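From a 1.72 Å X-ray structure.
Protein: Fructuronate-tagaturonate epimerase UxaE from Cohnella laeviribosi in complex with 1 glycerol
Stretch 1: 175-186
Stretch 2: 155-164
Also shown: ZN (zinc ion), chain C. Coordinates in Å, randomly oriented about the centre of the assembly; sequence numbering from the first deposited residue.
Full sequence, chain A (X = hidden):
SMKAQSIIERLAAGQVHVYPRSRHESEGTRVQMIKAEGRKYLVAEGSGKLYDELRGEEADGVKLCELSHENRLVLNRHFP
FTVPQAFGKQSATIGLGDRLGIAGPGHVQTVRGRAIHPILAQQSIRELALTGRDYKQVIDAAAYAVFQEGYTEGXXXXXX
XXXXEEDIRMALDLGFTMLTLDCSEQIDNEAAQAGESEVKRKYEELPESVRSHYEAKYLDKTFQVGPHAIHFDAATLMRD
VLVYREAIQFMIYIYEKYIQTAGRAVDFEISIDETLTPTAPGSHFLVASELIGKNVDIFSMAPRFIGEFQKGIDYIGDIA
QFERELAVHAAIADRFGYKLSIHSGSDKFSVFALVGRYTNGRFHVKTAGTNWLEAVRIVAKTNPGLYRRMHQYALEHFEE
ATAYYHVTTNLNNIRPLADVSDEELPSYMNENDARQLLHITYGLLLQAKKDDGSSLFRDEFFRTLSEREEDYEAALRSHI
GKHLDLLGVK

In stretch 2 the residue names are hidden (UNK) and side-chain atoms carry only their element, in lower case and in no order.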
# COMPACT_ATOMS: atom_id res chain seq x y z
N GLY A 175 12.56 -6.97 7.80
CA GLY A 175 13.25 -6.27 6.75
C GLY A 175 12.47 -5.16 6.08
O GLY A 175 12.89 -4.68 5.02
N PHE A 176 11.34 -4.75 6.64
CA PHE A 176 10.59 -3.66 6.03
C PHE A 176 11.39 -2.37 6.10
O PHE A 176 12.14 -2.13 7.06
CB PHE A 176 9.23 -3.50 6.71
CG PHE A 176 8.24 -4.53 6.25
CD1 PHE A 176 8.27 -5.81 6.77
CD2 PHE A 176 7.33 -4.24 5.25
CE1 PHE A 176 7.38 -6.78 6.33
CE2 PHE A 176 6.42 -5.19 4.81
CZ PHE A 176 6.46 -6.48 5.33
N THR A 177 11.27 -1.56 5.05
CA THR A 177 12.08 -0.36 4.89
C THR A 177 11.26 0.90 5.06
O THR A 177 11.84 1.99 5.17
CB THR A 177 12.76 -0.36 3.52
OG1 THR A 177 11.78 -0.55 2.49
CG2 THR A 177 13.78 -1.47 3.45
N MET A 178 9.95 0.78 5.09
CA MET A 178 9.03 1.87 5.32
C MET A 178 8.11 1.44 6.45
O MET A 178 7.62 0.31 6.44
CB MET A 178 8.24 2.18 4.04
CG MET A 178 7.19 3.26 4.17
SD MET A 178 6.54 3.79 2.55
CE MET A 178 5.30 4.94 3.14
N LEU A 179 7.92 2.30 7.45
CA LEU A 179 7.04 1.99 8.57
C LEU A 179 5.98 3.07 8.68
O LEU A 179 6.31 4.24 8.89
CB LEU A 179 7.84 1.87 9.88
CG LEU A 179 8.59 0.57 10.13
CD1 LEU A 179 8.83 0.38 11.62
CD2 LEU A 179 7.85 -0.60 9.56
N THR A 180 4.72 2.68 8.53
CA THR A 180 3.59 3.60 8.61
C THR A 180 2.97 3.52 10.00
O THR A 180 2.43 2.48 10.37
CB THR A 180 2.54 3.26 7.55
OG1 THR A 180 3.13 3.43 6.25
CG2 THR A 180 1.31 4.16 7.68
N LEU A 181 3.04 4.62 10.75
CA LEU A 181 2.49 4.67 12.10
C LEU A 181 1.09 5.27 12.05
O LEU A 181 0.92 6.47 11.82
CB LEU A 181 3.38 5.49 13.04
CG LEU A 181 2.94 5.43 14.50
CD1 LEU A 181 3.08 4.01 15.01
CD2 LEU A 181 3.76 6.39 15.36
N ASP A 182 0.09 4.42 12.28
CA ASP A 182 -1.29 4.86 12.41
C ASP A 182 -1.47 5.49 13.78
O ASP A 182 -1.38 4.80 14.80
CB ASP A 182 -2.20 3.65 12.21
CG ASP A 182 -3.67 4.02 12.07
OD1 ASP A 182 -4.08 5.08 12.61
OD2 ASP A 182 -4.40 3.25 11.42
N CYS A 183 -1.74 6.80 13.80
CA CYS A 183 -1.94 7.55 15.04
C CYS A 183 -3.40 7.93 15.26
O CYS A 183 -3.70 8.82 16.06
CB CYS A 183 -1.06 8.80 15.05
SG CYS A 183 0.70 8.41 14.90
N SER A 184 -4.32 7.26 14.56
CA SER A 184 -5.73 7.61 14.64
C SER A 184 -6.31 7.36 16.03
O SER A 184 -7.18 8.10 16.48
CB SER A 184 -6.53 6.85 13.58
OG SER A 184 -6.57 5.46 13.87
N GLU A 185 -5.83 6.32 16.72
CA GLU A 185 -6.40 6.01 18.03
C GLU A 185 -5.97 7.00 19.11
O GLU A 185 -6.64 7.08 20.15
CB GLU A 185 -6.01 4.59 18.44
CG GLU A 185 -6.58 3.53 17.51
CD GLU A 185 -6.74 2.18 18.17
OE1 GLU A 185 -7.14 1.23 17.46
OE2 GLU A 185 -6.47 2.07 19.39
N GLN A 186 -4.89 7.74 18.89
CA GLN A 186 -4.46 8.74 19.86
C GLN A 186 -5.10 10.10 19.63
O GLN A 186 -5.03 10.95 20.52
CB GLN A 186 -2.93 8.87 19.82
CG GLN A 186 -2.19 7.74 20.54
CD GLN A 186 -2.03 6.49 19.69
OE1 GLN A 186 -2.30 6.49 18.49
NE2 GLN A 186 -1.61 5.40 20.33
N UNK A 155 13.29 -1.58 -4.82
CA UNK A 155 11.89 -1.51 -4.40
C UNK A 155 11.84 -1.42 -2.89
O UNK A 155 12.76 -1.83 -2.19
c UNK A 155 11.38 -3.99 -4.12
o UNK A 155 12.22 -7.43 -1.98
c UNK A 155 11.07 -2.72 -4.89
c UNK A 155 12.73 -5.96 -3.79
c UNK A 155 11.95 -6.29 -2.70
c UNK A 155 10.60 -4.37 -3.03
c UNK A 155 12.43 -4.80 -4.50
c UNK A 155 10.89 -5.50 -2.32
N UNK A 156 10.73 -0.87 -2.39
CA UNK A 156 10.52 -0.73 -0.96
C UNK A 156 9.46 -1.66 -0.39
O UNK A 156 8.66 -2.25 -1.12
N UNK A 157 9.45 -1.79 0.94
CA UNK A 157 8.49 -2.62 1.65
C UNK A 157 7.94 -1.84 2.83
O UNK A 157 8.71 -1.41 3.70
c UNK A 157 9.14 -3.93 2.14
N UNK A 158 6.62 -1.66 2.87
CA UNK A 158 5.92 -0.79 3.80
C UNK A 158 5.10 -1.62 4.77
O UNK A 158 4.22 -2.40 4.35
o UNK A 158 4.47 1.28 5.11
c UNK A 158 4.20 1.11 3.90
o UNK A 158 3.25 1.70 3.32
c UNK A 158 5.03 0.19 3.02
N UNK A 159 5.39 -1.49 6.06
CA UNK A 159 4.52 -2.01 7.09
C UNK A 159 3.41 -1.00 7.31
O UNK A 159 3.58 -0.02 8.03
N UNK A 160 2.28 -1.22 6.65
CA UNK A 160 1.25 -0.20 6.51
C UNK A 160 0.31 -0.23 7.70
O UNK A 160 -0.02 -1.30 8.21
o UNK A 160 -1.51 0.31 4.20
c UNK A 160 -0.53 0.62 4.91
o UNK A 160 -0.37 1.77 5.39
c UNK A 160 0.48 -0.45 5.21
N UNK A 161 -0.10 0.95 8.16
CA UNK A 161 -1.12 1.09 9.20
C UNK A 161 -0.77 0.32 10.47
O UNK A 161 -1.62 -0.35 11.06
n UNK A 161 -3.81 2.76 8.80
c UNK A 161 -2.48 0.63 8.70
c UNK A 161 -4.47 3.56 7.99
c UNK A 161 -3.69 1.89 6.80
n UNK A 161 -4.43 3.05 6.77
c UNK A 161 -3.29 1.71 8.08
N UNK A 162 0.48 0.45 10.91
CA UNK A 162 0.90 -0.19 12.16
C UNK A 162 0.45 0.63 13.36
O UNK A 162 0.53 1.86 13.37
c UNK A 162 2.68 -2.51 10.89
c UNK A 162 2.42 -0.36 12.19
c UNK A 162 4.62 -0.99 11.22
c UNK A 162 3.12 -1.07 11.03
N UNK A 163 -0.03 -0.07 14.39
CA UNK A 163 -0.54 0.53 15.62
C UNK A 163 0.10 -0.03 16.87
O UNK A 163 0.31 0.70 17.84
n UNK A 163 -6.06 -0.35 13.22
c UNK A 163 -2.89 1.00 14.62
c UNK A 163 -5.12 0.80 13.45
c UNK A 163 -4.39 0.71 14.79
c UNK A 163 -2.07 0.33 15.72
N UNK A 164 0.42 -1.32 16.87
CA UNK A 164 0.89 -2.00 18.07
C UNK A 164 2.40 -2.19 18.00
O UNK A 164 2.95 -2.48 16.93
c UNK A 164 -3.28 -4.30 19.49
n UNK A 164 -3.33 -3.09 20.37
c UNK A 164 -1.89 -4.54 18.91
c UNK A 164 -1.31 -3.27 18.31
c UNK A 164 0.20 -3.36 18.22
ZN ZN C . -4.49 5.06 5.53
O HOH W 1 -5.98 3.96 4.17

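Position 155 carries one carbon followed by a six-membered carbon ring that bears a single oxygen, and it makes no contact with stretch 1. A hydroxylated six-membered ring is that of tyrosine, so this is Tyr155, whose hydroxyl is hydrogen-bonded elsewhere in the structure.

Position 156 has no side-chain atoms, and its CA lies 3.7 Å from Thr177 OG1, so the threonine side chain rests against bare backbone. This is Gly156.

Position 157 has a single side-chain carbon, 3.6 Å from Phe176 CD2 and tucked against the ring, which identifies Ala157. Its backbone is busier: Ala157 N donates to Thr177 OG1 (3.1 Å), while Ala157 O accepts from both Thr177 N and Met178 N, each at 2.9 Å, and so anchors the start of the neighbouring strand.

Position 158 has two carbons, the second carrying two oxygens: a short carboxylate. One oxygen lies 2.8 Å from Thr180 OG1, and four side-chain atoms in this arrangement give Asp158. Thr180 OG1 donates to Asp158 OD1, which also sits 3.5 Å from Met178 CG; Asp158 and Met178 send their side chains to the same face of the sheet.

Position 159 again lacks a side chain and is Gly159. An ideal CB here would come within 3.3 Å of Leu179 CD2, a tight fit, so the bare CA leaves that methyl its room. Gly159 N donates to Met178 O (2.9 Å) and Gly159 O accepts from Thr180 N (3.0 Å), a regular parallel ladder.

At position 160, two carbons with two oxygens on the second again spell a carboxylate, one oxygen 3.7 Å from Thr180 CG2; this is Asp160. Its CA-to-CB bond points away from stretch 1, and both carboxylate oxygens are hydrogen-bonded elsewhere in the structure.

Position 161 shows one carbon and a five-membered ring of three carbons and two nitrogens, one nitrogen 2.7 Å from Asp182 OD2; this imidazole is His161. ND1 donates to that oxygen, which approaches the ring edge near its plane, while NE2 binds zinc at 2.4 Å.

Four carbons, forked at the second, occupy position 162, with a terminal carbon 3.7 Å from Leu179 CD2, as in leucine: Leu162. Its backbone N donates to Thr180 O (2.9 Å).

Position 163 is four carbons in a row ending in nitrogen, the carbon bonded to that nitrogen 3.3 Å from Asp182 OD2, hence Lys163. Its NZ stays 4.4 Å from Asp182 OD2, beyond a salt bridge.

The same unbranched chain at position 164 touches nothing on stretch 1 and gives Lys164, whose CA-to-CB bond points away; it occupies the N-cap position before a helix.

The contact is a parallel pairing whose register slips by one residue between Leu179 and Leu181. Across this bulge, Leu181 pairs with Leu162, and Asp182 N reaches Leu162 O (2.8 Å). His161 is left at the corner, where Asp182 holds one ring nitrogen and leaves the other to the metal. Apolar packing of Leu179 on Leu162 and the Thr180–Asp158 bond reinforce the backbone ladder.

Stretch 2, residues 155-164: YGADGDHLKK
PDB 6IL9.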